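Local coordinates for protein alpha-rhamnosidase (Dictyoglomus thermophilum, PDB 6I60) that probably hydrolyses terminal non-reducing alpha-L-rhamnose residues in alpha-L-rhamnosides, at residues 459-467 / 518-526. Residues are numbered along the deposited sequence; the frame is centred on the assembly and turned at random.
Sequences HTAVESNGE and IFNFDMIGF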
loop_
_atom_site.group_PDB
_atom_site.type_symbol
_atom_site.label_atom_id
_atom_site.label_comp_id
_atom_site.label_asym_id
_atom_site.label_seq_id
_atom_site.Cartn_x
_atom_site.Cartn_y
_atom_site.Cartn_z
ATOM N N HIS A 459 8.552 6.206 3.392
ATOM C CA HIS A 459 7.716 5.227 2.702
ATOM C C HIS A 459 6.525 5.967 2.102
ATOM O O HIS A 459 6.395 7.187 2.238
ATOM C CB HIS A 459 7.259 4.107 3.639
ATOM C CG HIS A 459 6.551 4.594 4.865
ATOM N ND1 HIS A 459 7.182 4.733 6.082
ATOM C CD2 HIS A 459 5.266 4.974 5.062
ATOM C CE1 HIS A 459 6.316 5.177 6.977
ATOM N NE2 HIS A 459 5.146 5.331 6.383
ATOM N N THR A 460 5.655 5.212 1.430
ATOM C CA THR A 460 4.429 5.762 0.860
ATOM C C THR A 460 3.549 6.340 1.961
ATOM O O THR A 460 3.041 5.602 2.812
ATOM C CB THR A 460 3.668 4.688 0.075
ATOM O OG1 THR A 460 4.432 4.303 -1.074
ATOM C CG2 THR A 460 2.315 5.212 -0.381
ATOM N N ALA A 461 3.365 7.660 1.954
ATOM C CA ALA A 461 2.642 8.337 3.023
ATOM C C ALA A 461 1.149 8.036 2.971
ATOM O O ALA A 461 0.353 8.887 2.567
ATOM C CB ALA A 461 2.879 9.846 2.950
ATOM N N VAL A 462 0.762 6.833 3.384
ATOM C CA VAL A 462 -0.648 6.464 3.448
ATOM C C VAL A 462 -1.251 6.995 4.741
ATOM O O VAL A 462 -0.574 7.121 5.767
ATOM C CB VAL A 462 -0.821 4.936 3.337
ATOM C CG1 VAL A 462 -0.444 4.455 1.946
ATOM C CG2 VAL A 462 0.013 4.230 4.389
ATOM N N GLU A 463 -2.541 7.314 4.692
ATOM C CA GLU A 463 -3.265 7.736 5.879
ATOM C C GLU A 463 -3.654 6.526 6.721
ATOM O O GLU A 463 -3.741 5.397 6.232
ATOM C CB GLU A 463 -4.519 8.522 5.498
ATOM C CG GLU A 463 -4.356 10.025 5.561
ATOM C CD GLU A 463 -5.450 10.756 4.808
ATOM O OE1 GLU A 463 -5.152 11.806 4.199
ATOM O OE2 GLU A 463 -6.606 10.280 4.823
ATOM N N SER A 464 -3.900 6.777 8.003
ATOM C CA SER A 464 -4.349 5.725 8.903
ATOM C C SER A 464 -5.842 5.489 8.716
ATOM O O SER A 464 -6.641 6.431 8.774
ATOM C CB SER A 464 -4.044 6.094 10.353
ATOM O OG SER A 464 -4.295 5.000 11.216
ATOM N N ASN A 465 -6.219 4.234 8.486
ATOM C CA ASN A 465 -7.612 3.882 8.254
ATOM C C ASN A 465 -8.282 3.233 9.456
ATOM O O ASN A 465 -9.500 3.371 9.617
ATOM C CB ASN A 465 -7.730 2.939 7.052
ATOM C CG ASN A 465 -8.465 3.571 5.883
ATOM O OD1 ASN A 465 -8.737 4.775 5.881
ATOM N ND2 ASN A 465 -8.793 2.760 4.880
ATOM N N GLY A 466 -7.532 2.535 10.298
ATOM C CA GLY A 466 -8.130 1.813 11.407
ATOM C C GLY A 466 -7.188 1.698 12.582
ATOM O O GLY A 466 -5.965 1.641 12.420
ATOM N N GLU A 467 -7.769 1.673 13.778
ATOM C CA GLU A 467 -7.055 1.380 15.010
ATOM C C GLU A 467 -7.476 0.011 15.528
ATOM O O GLU A 467 -8.537 -0.512 15.174
ATOM C CB GLU A 467 -7.329 2.444 16.082
ATOM C CG GLU A 467 -6.958 3.860 15.680
ATOM C CD GLU A 467 -7.605 4.909 16.573
ATOM O OE1 GLU A 467 -8.683 4.632 17.145
ATOM O OE2 GLU A 467 -7.036 6.012 16.702
ATOM N N ILE A 518 -5.487 -2.738 3.916
ATOM C CA ILE A 518 -6.741 -2.008 3.753
ATOM C C ILE A 518 -7.350 -1.691 5.113
ATOM O O ILE A 518 -7.846 -0.582 5.344
ATOM C CB ILE A 518 -7.705 -2.810 2.860
ATOM C CG1 ILE A 518 -7.274 -2.710 1.396
ATOM C CG2 ILE A 518 -9.132 -2.319 3.025
ATOM C CD1 ILE A 518 -8.033 -3.641 0.477
ATOM N N PHE A 519 -7.304 -2.651 6.040
ATOM C CA PHE A 519 -7.849 -2.420 7.375
ATOM C C PHE A 519 -7.064 -1.359 8.134
ATOM O O PHE A 519 -7.645 -0.610 8.927
ATOM C CB PHE A 519 -7.867 -3.723 8.173
ATOM C CG PHE A 519 -9.205 -4.401 8.194
ATOM C CD1 PHE A 519 -9.458 -5.487 7.373
ATOM C CD2 PHE A 519 -10.212 -3.948 9.031
ATOM C CE1 PHE A 519 -10.691 -6.110 7.386
ATOM C CE2 PHE A 519 -11.447 -4.567 9.049
ATOM C CZ PHE A 519 -11.687 -5.650 8.225
ATOM N N ASN A 520 -5.756 -1.274 7.901
ATOM C CA ASN A 520 -4.907 -0.363 8.659
ATOM C C ASN A 520 -4.700 0.981 7.976
ATOM O O ASN A 520 -4.564 1.999 8.666
ATOM C CB ASN A 520 -3.543 -1.009 8.917
ATOM C CG ASN A 520 -3.566 -1.963 10.091
ATOM O OD1 ASN A 520 -4.105 -1.647 11.152
ATOM N ND2 ASN A 520 -2.979 -3.140 9.907
ATOM N N PHE A 521 -4.671 1.015 6.645
ATOM C CA PHE A 521 -4.317 2.226 5.919
ATOM C C PHE A 521 -5.269 2.435 4.750
ATOM O O PHE A 521 -5.912 1.498 4.269
ATOM C CB PHE A 521 -2.867 2.172 5.415
ATOM C CG PHE A 521 -1.903 1.581 6.408
ATOM C CD1 PHE A 521 -1.517 2.295 7.531
ATOM C CD2 PHE A 521 -1.388 0.309 6.222
ATOM C CE1 PHE A 521 -0.634 1.754 8.446
ATOM C CE2 PHE A 521 -0.505 -0.235 7.135
ATOM C CZ PHE A 521 -0.129 0.489 8.248
ATOM N N ASP A 522 -5.359 3.688 4.309
ATOM C CA ASP A 522 -6.109 4.047 3.109
ATOM C C ASP A 522 -5.298 3.616 1.893
ATOM O O ASP A 522 -4.260 4.214 1.588
ATOM C CB ASP A 522 -6.392 5.546 3.088
ATOM C CG ASP A 522 -7.298 5.957 1.943
ATOM O OD1 ASP A 522 -7.903 7.048 2.021
ATOM O OD2 ASP A 522 -7.405 5.192 0.962
ATOM N N MET A 523 -5.767 2.582 1.192
ATOM C CA MET A 523 -4.983 1.952 0.137
ATOM C C MET A 523 -5.626 1.996 -1.241
ATOM O O MET A 523 -5.035 1.468 -2.190
ATOM C CB MET A 523 -4.696 0.487 0.496
ATOM C CG MET A 523 -4.141 0.280 1.892
ATOM S SD MET A 523 -2.353 0.465 1.954
ATOM C CE MET A 523 -1.874 -0.377 0.448
ATOM N N ILE A 524 -6.809 2.601 -1.388
ATOM C CA ILE A 524 -7.497 2.552 -2.677
ATOM C C ILE A 524 -6.716 3.321 -3.738
ATOM O O ILE A 524 -6.643 2.899 -4.898
ATOM C CB ILE A 524 -8.943 3.067 -2.544
ATOM C CG1 ILE A 524 -9.641 3.026 -3.904
ATOM C CG2 ILE A 524 -8.971 4.474 -1.961
ATOM C CD1 ILE A 524 -11.072 2.571 -3.844
ATOM N N GLY A 525 -6.110 4.450 -3.362
ATOM C CA GLY A 525 -5.259 5.161 -4.301
ATOM C C GLY A 525 -3.981 4.412 -4.614
ATOM O O GLY A 525 -3.484 4.469 -5.743
ATOM N N PHE A 526 -3.438 3.694 -3.629
ATOM C CA PHE A 526 -2.216 2.929 -3.847
ATOM C C PHE A 526 -2.472 1.719 -4.736
ATOM O O PHE A 526 -1.690 1.436 -5.653
ATOM C CB PHE A 526 -1.634 2.495 -2.502
ATOM C CG PHE A 526 -0.256 1.916 -2.596
ATOM C CD1 PHE A 526 0.855 2.741 -2.619
ATOM C CD2 PHE A 526 -0.070 0.544 -2.654
ATOM C CE1 PHE A 526 2.129 2.209 -2.700
ATOM C CE2 PHE A 526 1.201 0.005 -2.738
ATOM C CZ PHE A 526 2.301 0.838 -2.759
#
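Ser-464 and Phe-521 are joined by a single antiparallel beta bridge, made where segment 459-467, leading into strand 466-470, crosses the bend between helices 514-520 and 524-535 in the six-hairpin glycosidase region. Two backbone bonds flank the bridge. Asp-522 N gives its hydrogen to Glu-463 O at 3.0 Å, nearly straight at 162°. Asn-465 N reaches Asn-520 O at 2.8 Å from above the carbonyl plane, and Gly-466 N adds a weak bond to the same oxygen, so the Asn-520 carbonyl, at the C-terminal end of helix 514-520, accepts two bonds of unequal strength. Packing is tight beside the bridge. The Asn-465 side chain lies against the Phe-521–Asp-522 peptide, its amide plane 16° from the Asp-522 carboxylate and its ND2 3.2 Å from Phe-521 O. Toward helix 473-488, whose Leu-487 touches both Val-462 and Phe-521, Val-462 leans over the start of the Phe-521 side chain, CG2 being 3.7 Å from Phe-521 CB, while Glu-463 O sits at the ring edge, near its plane. The CB of Asn-520 covers one face of that ring; beyond it, the Asn-520 amide is hydrogen-bonded to Tyr-831 OH and Asp-827. Farther along, Thr-460 CG2, anti to the backbone N, meets Phe-526 CD1 at 3.6 Å; the threonine hydroxyl is bonded to Ser-492 N. Looser and more solvent-accessible are the carboxylates of exposed Glu-463 and partly exposed Asp-522, like charges that would probably repel mildly, with Glu-463 OE2 4.5 Å from Asp-522 OD1.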